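Local coordinates for protein dihydroorotase (Campylobacter jejuni subsp. jejuni, PDB 3PNU) that probably catalyses the reversible cyclisation of N-carbamoyl-L-aspartate to dihydroorotate in pyrimidine biosynthesis, using two zinc ions per subunit, at residues P66-I80 against P91-F104. Residues are numbered along the deposited sequence; the frame is centred on the assembly and turned at random.
Sequences PLCNLEDLKAYKMRI and PLMTLFFKNYDEKF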
loop_
_atom_site.group_PDB
_atom_site.type_symbol
_atom_site.label_atom_id
_atom_site.label_comp_id
_atom_site.label_asym_id
_atom_site.label_seq_id
_atom_site.Cartn_x
_atom_site.Cartn_y
_atom_site.Cartn_z
ATOM N N PRO A 66 19.846 2.395 -20.026
ATOM C CA PRO A 66 20.369 1.188 -19.397
ATOM C C PRO A 66 21.610 0.613 -20.082
ATOM O O PRO A 66 21.718 0.627 -21.310
ATOM C CB PRO A 66 19.186 0.203 -19.477
ATOM C CG PRO A 66 18.004 1.024 -20.003
ATOM C CD PRO A 66 18.607 2.130 -20.771
ATOM N N LEU A 67 22.522 0.096 -19.268
ATOM C CA LEU A 67 23.759 -0.480 -19.761
ATOM C C LEU A 67 23.477 -1.639 -20.701
ATOM O O LEU A 67 23.049 -2.704 -20.260
ATOM C CB LEU A 67 24.626 -0.941 -18.589
ATOM C CG LEU A 67 24.923 0.155 -17.560
ATOM C CD1 LEU A 67 25.798 -0.396 -16.471
ATOM C CD2 LEU A 67 25.573 1.365 -18.223
ATOM N N CYS A 68 23.717 -1.428 -22.000
ATOM C CA CYS A 68 23.481 -2.456 -23.021
ATOM C C CYS A 68 24.681 -2.714 -23.943
ATOM O O CYS A 68 24.528 -3.345 -24.993
ATOM C CB CYS A 68 22.234 -2.114 -23.852
ATOM S SG CYS A 68 20.646 -2.164 -22.922
ATOM N N ASN A 69 25.868 -2.233 -23.566
ATOM C CA ASN A 69 27.089 -2.498 -24.349
ATOM C C ASN A 69 28.327 -2.425 -23.459
ATOM O O ASN A 69 28.317 -1.756 -22.426
ATOM C CB ASN A 69 27.197 -1.582 -25.581
ATOM C CG ASN A 69 27.409 -0.127 -25.222
ATOM O OD1 ASN A 69 28.350 0.223 -24.503
ATOM N ND2 ASN A 69 26.547 0.736 -25.745
ATOM N N LEU A 70 29.386 -3.122 -23.867
ATOM C CA LEU A 70 30.629 -3.213 -23.071
ATOM C C LEU A 70 31.316 -1.895 -22.779
ATOM O O LEU A 70 31.822 -1.682 -21.667
ATOM C CB LEU A 70 31.610 -4.157 -23.750
ATOM C CG LEU A 70 31.141 -5.614 -23.821
ATOM C CD1 LEU A 70 32.045 -6.462 -24.718
ATOM C CD2 LEU A 70 31.045 -6.203 -22.418
ATOM N N GLU A 71 31.324 -1.005 -23.770
ATOM C CA GLU A 71 31.974 0.300 -23.629
ATOM C C GLU A 71 31.417 1.071 -22.451
ATOM O O GLU A 71 32.157 1.559 -21.596
ATOM C CB GLU A 71 31.820 1.143 -24.914
ATOM C CG GLU A 71 32.579 0.612 -26.151
ATOM C CD GLU A 71 32.039 -0.713 -26.684
ATOM O OE1 GLU A 71 32.831 -1.457 -27.306
ATOM O OE2 GLU A 71 30.839 -1.019 -26.472
ATOM N N ASP A 72 30.097 1.174 -22.417
ATOM C CA ASP A 72 29.421 1.916 -21.362
ATOM C C ASP A 72 29.572 1.216 -20.011
ATOM O O ASP A 72 29.690 1.878 -18.977
ATOM C CB ASP A 72 27.960 2.117 -21.746
ATOM C CG ASP A 72 27.808 2.843 -23.082
ATOM O OD1 ASP A 72 28.690 3.668 -23.418
ATOM O OD2 ASP A 72 26.813 2.593 -23.798
ATOM N N LEU A 73 29.593 -0.120 -20.033
ATOM C CA LEU A 73 29.755 -0.924 -18.810
ATOM C C LEU A 73 31.138 -0.651 -18.223
ATOM O O LEU A 73 31.264 -0.377 -17.032
ATOM C CB LEU A 73 29.566 -2.416 -19.121
ATOM C CG LEU A 73 29.555 -3.444 -17.982
ATOM C CD1 LEU A 73 28.329 -3.285 -17.101
ATOM C CD2 LEU A 73 29.577 -4.842 -18.549
ATOM N N LYS A 74 32.173 -0.717 -19.067
ATOM C CA LYS A 74 33.548 -0.417 -18.622
ATOM C C LYS A 74 33.583 0.984 -18.031
ATOM O O LYS A 74 34.116 1.202 -16.944
ATOM C CB LYS A 74 34.555 -0.477 -19.786
ATOM C CG LYS A 74 36.030 -0.166 -19.368
ATOM C CD LYS A 74 36.963 0.173 -20.573
ATOM C CE LYS A 74 37.120 -0.973 -21.596
ATOM N NZ LYS A 74 37.794 -2.187 -21.029
ATOM N N ALA A 75 33.003 1.926 -18.768
ATOM C CA ALA A 75 32.948 3.316 -18.347
ATOM C C ALA A 75 32.343 3.448 -16.948
ATOM O O ALA A 75 32.912 4.109 -16.084
ATOM C CB ALA A 75 32.145 4.135 -19.366
ATOM N N TYR A 76 31.194 2.802 -16.727
ATOM C CA TYR A 76 30.497 2.845 -15.421
ATOM C C TYR A 76 31.335 2.181 -14.333
ATOM O O TYR A 76 31.430 2.684 -13.206
ATOM C CB TYR A 76 29.117 2.184 -15.559
ATOM C CG TYR A 76 28.276 2.128 -14.303
ATOM C CD1 TYR A 76 28.158 3.234 -13.468
ATOM C CD2 TYR A 76 27.526 0.992 -13.995
ATOM C CE1 TYR A 76 27.379 3.197 -12.329
ATOM C CE2 TYR A 76 26.717 0.948 -12.859
ATOM C CZ TYR A 76 26.648 2.047 -12.032
ATOM O OH TYR A 76 25.864 2.014 -10.909
ATOM N N LYS A 77 31.945 1.050 -14.679
ATOM C CA LYS A 77 32.823 0.335 -13.745
ATOM C C LYS A 77 33.919 1.284 -13.273
ATOM O O LYS A 77 34.148 1.439 -12.066
ATOM C CB LYS A 77 33.450 -0.891 -14.407
ATOM C CG LYS A 77 34.352 -1.704 -13.478
ATOM C CD LYS A 77 34.828 -3.002 -14.140
ATOM C CE LYS A 77 35.588 -3.878 -13.159
ATOM N NZ LYS A 77 36.082 -5.140 -13.777
ATOM N N MET A 78 34.588 1.932 -14.230
ATOM C CA MET A 78 35.642 2.871 -13.877
ATOM C C MET A 78 35.095 3.867 -12.874
ATOM O O MET A 78 35.710 4.102 -11.829
ATOM C CB MET A 78 36.205 3.608 -15.109
ATOM C CG MET A 78 36.962 2.715 -16.122
ATOM S SD MET A 78 38.372 1.762 -15.446
ATOM C CE MET A 78 38.950 0.895 -16.931
ATOM N N ARG A 79 33.925 4.436 -13.175
ATOM C CA ARG A 79 33.315 5.422 -12.276
ATOM C C ARG A 79 33.101 4.828 -10.888
ATOM O O ARG A 79 33.362 5.484 -9.886
ATOM C CB ARG A 79 31.998 5.989 -12.846
ATOM C CG ARG A 79 32.144 6.732 -14.171
ATOM C CD ARG A 79 30.904 7.590 -14.513
ATOM N NE ARG A 79 29.715 6.817 -14.862
ATOM C CZ ARG A 79 29.449 6.371 -16.088
ATOM N NH1 ARG A 79 30.293 6.597 -17.084
ATOM N NH2 ARG A 79 28.346 5.678 -16.327
ATOM N N ILE A 80 32.643 3.577 -10.830
ATOM C CA ILE A 80 32.430 2.917 -9.537
ATOM C C ILE A 80 33.754 2.793 -8.800
ATOM O O ILE A 80 33.850 3.156 -7.630
ATOM C CB ILE A 80 31.782 1.504 -9.658
ATOM C CG1 ILE A 80 30.426 1.584 -10.360
ATOM C CG2 ILE A 80 31.596 0.898 -8.271
ATOM C CD1 ILE A 80 29.824 0.265 -10.691
ATOM N N PRO A 91 33.241 -4.717 -7.775
ATOM C CA PRO A 91 31.892 -4.574 -8.291
ATOM C C PRO A 91 31.635 -5.614 -9.360
ATOM O O PRO A 91 32.409 -5.708 -10.303
ATOM C CB PRO A 91 31.913 -3.178 -8.910
ATOM C CG PRO A 91 33.347 -2.992 -9.353
ATOM C CD PRO A 91 34.180 -3.738 -8.370
ATOM N N LEU A 92 30.568 -6.396 -9.214
ATOM C CA LEU A 92 30.244 -7.430 -10.194
ATOM C C LEU A 92 29.234 -6.835 -11.165
ATOM O O LEU A 92 28.066 -6.674 -10.850
ATOM C CB LEU A 92 29.704 -8.661 -9.484
ATOM C CG LEU A 92 30.678 -9.261 -8.472
ATOM C CD1 LEU A 92 29.987 -10.273 -7.580
ATOM C CD2 LEU A 92 31.862 -9.895 -9.194
ATOM N N MET A 93 29.694 -6.552 -12.368
ATOM C CA MET A 93 28.904 -5.835 -13.355
ATOM C C MET A 93 27.869 -6.656 -14.110
ATOM O O MET A 93 28.048 -7.851 -14.334
ATOM C CB MET A 93 29.855 -5.191 -14.386
ATOM C CG MET A 93 31.022 -4.422 -13.769
ATOM S SD MET A 93 30.506 -3.078 -12.720
ATOM C CE MET A 93 29.838 -1.963 -13.977
ATOM N N THR A 94 26.788 -5.986 -14.514
ATOM C CA THR A 94 25.760 -6.629 -15.298
ATOM C C THR A 94 25.276 -5.737 -16.425
ATOM O O THR A 94 25.359 -4.507 -16.354
ATOM C CB THR A 94 24.489 -6.932 -14.474
ATOM O OG1 THR A 94 23.902 -5.691 -14.042
ATOM C CG2 THR A 94 24.784 -7.829 -13.286
ATOM N N LEU A 95 24.749 -6.387 -17.449
ATOM C CA LEU A 95 24.109 -5.724 -18.559
ATOM C C LEU A 95 22.597 -5.881 -18.394
ATOM O O LEU A 95 22.101 -6.835 -17.762
ATOM C CB LEU A 95 24.508 -6.348 -19.900
ATOM C CG LEU A 95 25.932 -6.139 -20.407
ATOM C CD1 LEU A 95 26.066 -6.778 -21.746
ATOM C CD2 LEU A 95 26.248 -4.651 -20.500
ATOM N N PHE A 96 21.882 -4.926 -18.970
ATOM C CA PHE A 96 20.435 -4.895 -18.982
ATOM C C PHE A 96 20.019 -5.862 -20.051
ATOM O O PHE A 96 20.572 -5.844 -21.160
ATOM C CB PHE A 96 20.010 -3.497 -19.339
ATOM C CG PHE A 96 18.552 -3.266 -19.286
ATOM C CD1 PHE A 96 17.978 -2.689 -18.167
ATOM C CD2 PHE A 96 17.753 -3.573 -20.377
ATOM C CE1 PHE A 96 16.629 -2.441 -18.131
ATOM C CE2 PHE A 96 16.405 -3.332 -20.344
ATOM C CZ PHE A 96 15.836 -2.772 -19.222
ATOM N N PHE A 97 19.059 -6.724 -19.751
ATOM C CA PHE A 97 18.684 -7.727 -20.729
ATOM C C PHE A 97 18.001 -7.216 -21.987
ATOM O O PHE A 97 17.171 -6.321 -21.945
ATOM C CB PHE A 97 17.760 -8.779 -20.114
ATOM C CG PHE A 97 17.438 -9.889 -21.052
ATOM C CD1 PHE A 97 18.160 -11.053 -21.033
ATOM C CD2 PHE A 97 16.442 -9.750 -21.996
ATOM C CE1 PHE A 97 17.870 -12.075 -21.905
ATOM C CE2 PHE A 97 16.152 -10.771 -22.885
ATOM C CZ PHE A 97 16.858 -11.926 -22.839
ATOM N N LYS A 98 18.375 -7.839 -23.097
ATOM C CA LYS A 98 17.779 -7.622 -24.410
ATOM C C LYS A 98 18.246 -8.841 -25.205
ATOM O O LYS A 98 18.987 -9.656 -24.669
ATOM C CB LYS A 98 18.200 -6.303 -25.066
ATOM C CG LYS A 98 19.586 -6.298 -25.691
ATOM C CD LYS A 98 19.810 -5.007 -26.483
ATOM C CE LYS A 98 20.997 -5.145 -27.426
ATOM N NZ LYS A 98 21.232 -3.916 -28.243
ATOM N N ASN A 99 17.843 -8.964 -26.466
ATOM C CA ASN A 99 18.172 -10.159 -27.281
ATOM C C ASN A 99 19.593 -10.255 -27.827
ATOM O O ASN A 99 19.785 -10.419 -29.033
ATOM C CB ASN A 99 17.213 -10.247 -28.468
ATOM C CG ASN A 99 15.777 -10.244 -28.044
ATOM O OD1 ASN A 99 15.433 -10.703 -26.949
ATOM N ND2 ASN A 99 14.912 -9.727 -28.912
ATOM N N TYR A 100 20.591 -10.190 -26.957
ATOM C CA TYR A 100 21.977 -10.264 -27.399
ATOM C C TYR A 100 22.215 -11.576 -28.160
ATOM O O TYR A 100 21.550 -12.568 -27.890
ATOM C CB TYR A 100 22.915 -10.200 -26.204
ATOM C CG TYR A 100 22.794 -8.967 -25.338
ATOM C CD1 TYR A 100 22.269 -9.032 -24.042
ATOM C CD2 TYR A 100 23.208 -7.734 -25.806
ATOM C CE1 TYR A 100 22.177 -7.884 -23.236
ATOM C CE2 TYR A 100 23.124 -6.596 -25.010
ATOM C CZ TYR A 100 22.606 -6.679 -23.733
ATOM O OH TYR A 100 22.528 -5.523 -22.988
ATOM N N ASP A 101 23.154 -11.571 -29.111
ATOM C CA ASP A 101 23.498 -12.788 -29.875
ATOM C C ASP A 101 24.733 -13.478 -29.270
ATOM O O ASP A 101 25.408 -12.912 -28.412
ATOM C CB ASP A 101 23.743 -12.457 -31.350
ATOM C CG ASP A 101 24.905 -11.506 -31.549
ATOM O OD1 ASP A 101 25.959 -11.674 -30.898
ATOM O OD2 ASP A 101 24.767 -10.591 -32.378
ATOM N N GLU A 102 25.032 -14.684 -29.736
ATOM C CA GLU A 102 26.148 -15.460 -29.200
ATOM C C GLU A 102 27.460 -14.698 -29.322
ATOM O O GLU A 102 28.220 -14.597 -28.351
ATOM C CB GLU A 102 26.233 -16.822 -29.891
ATOM C CG GLU A 102 27.144 -17.859 -29.202
ATOM C CD GLU A 102 28.649 -17.555 -29.305
ATOM O OE1 GLU A 102 29.423 -18.104 -28.481
ATOM O OE2 GLU A 102 29.061 -16.774 -30.199
ATOM N N LYS A 103 27.719 -14.142 -30.501
ATOM C CA LYS A 103 28.958 -13.402 -30.727
ATOM C C LYS A 103 29.146 -12.307 -29.682
ATOM O O LYS A 103 30.222 -12.169 -29.106
ATOM C CB LYS A 103 29.010 -12.823 -32.153
ATOM C CG LYS A 103 30.301 -12.065 -32.455
ATOM C CD LYS A 103 30.509 -11.747 -33.945
ATOM C CE LYS A 103 31.936 -11.212 -34.164
ATOM N NZ LYS A 103 32.286 -10.993 -35.598
ATOM N N PHE A 104 28.110 -11.529 -29.419
ATOM C CA PHE A 104 28.245 -10.463 -28.429
ATOM C C PHE A 104 28.460 -10.999 -27.014
ATOM O O PHE A 104 29.237 -10.432 -26.231
ATOM C CB PHE A 104 27.032 -9.543 -28.431
ATOM C CG PHE A 104 27.051 -8.539 -27.315
ATOM C CD1 PHE A 104 27.628 -7.296 -27.492
ATOM C CD2 PHE A 104 26.515 -8.852 -26.074
ATOM C CE1 PHE A 104 27.653 -6.372 -26.460
ATOM C CE2 PHE A 104 26.539 -7.935 -25.043
ATOM C CZ PHE A 104 27.110 -6.691 -25.239
#
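Leu-73, Lys-77 and Ile-80 of helix 70-84 pack on Met-93 in a buried helix-on-strand contact of the TIM barrel, within the beta-alpha-beta unit of strand 56-59, helix 70-84 and strand 90-93. The axes of 70-80 and 91-93 run nearly antiparallel, at 167°, as expected where the helix returns the chain to start the next parallel strand. Their closest approach is 10.0 Å.

Met-93 carries the largest share of the contact. Its chain bends at both chi2 and chi3, which turns the methyl CE in against the helix. SD meets the end of Ile-80, CD1, at 4.0 Å. CE lies 3.8 Å from Tyr-76 CD2 and also touches Lys-77 CB. Leu-73 slides past Met-93 in the opposite direction. Because its CG stands anti to the backbone N (chi1 -174°), CD1 reaches Met-93 CB. The other methyl, CD2, meets Leu-95 CD2 at 3.9 Å, those two leucines crossing at about a right angle. Ile-80, Tyr-76 and Pro-91 also rest on Ile-59 of the preceding strand, so all three elements of the unit share one apolar core.

Farther along, the loop before the helix meets the chain leading from the strand to helix 102-108. Phe-104 brings its ring edge to Asn-69 CA, beside the helix N-cap, where Asn-69 OD1 accepts from Asp-72 N. Phe-96, near the predicted substrate-binding residue Asn-62, receives Pro-66 CB over one ring face, 3.8 Å from the centroid in a CH-pi contact. Tyr-100 OH donates to Phe-96 O, linking the two ends of segment 96-100. The two loops are joined by a backbone bond, Phe-96 N to Leu-67 O, 2.8 Å long with an N-H...O angle of 172°.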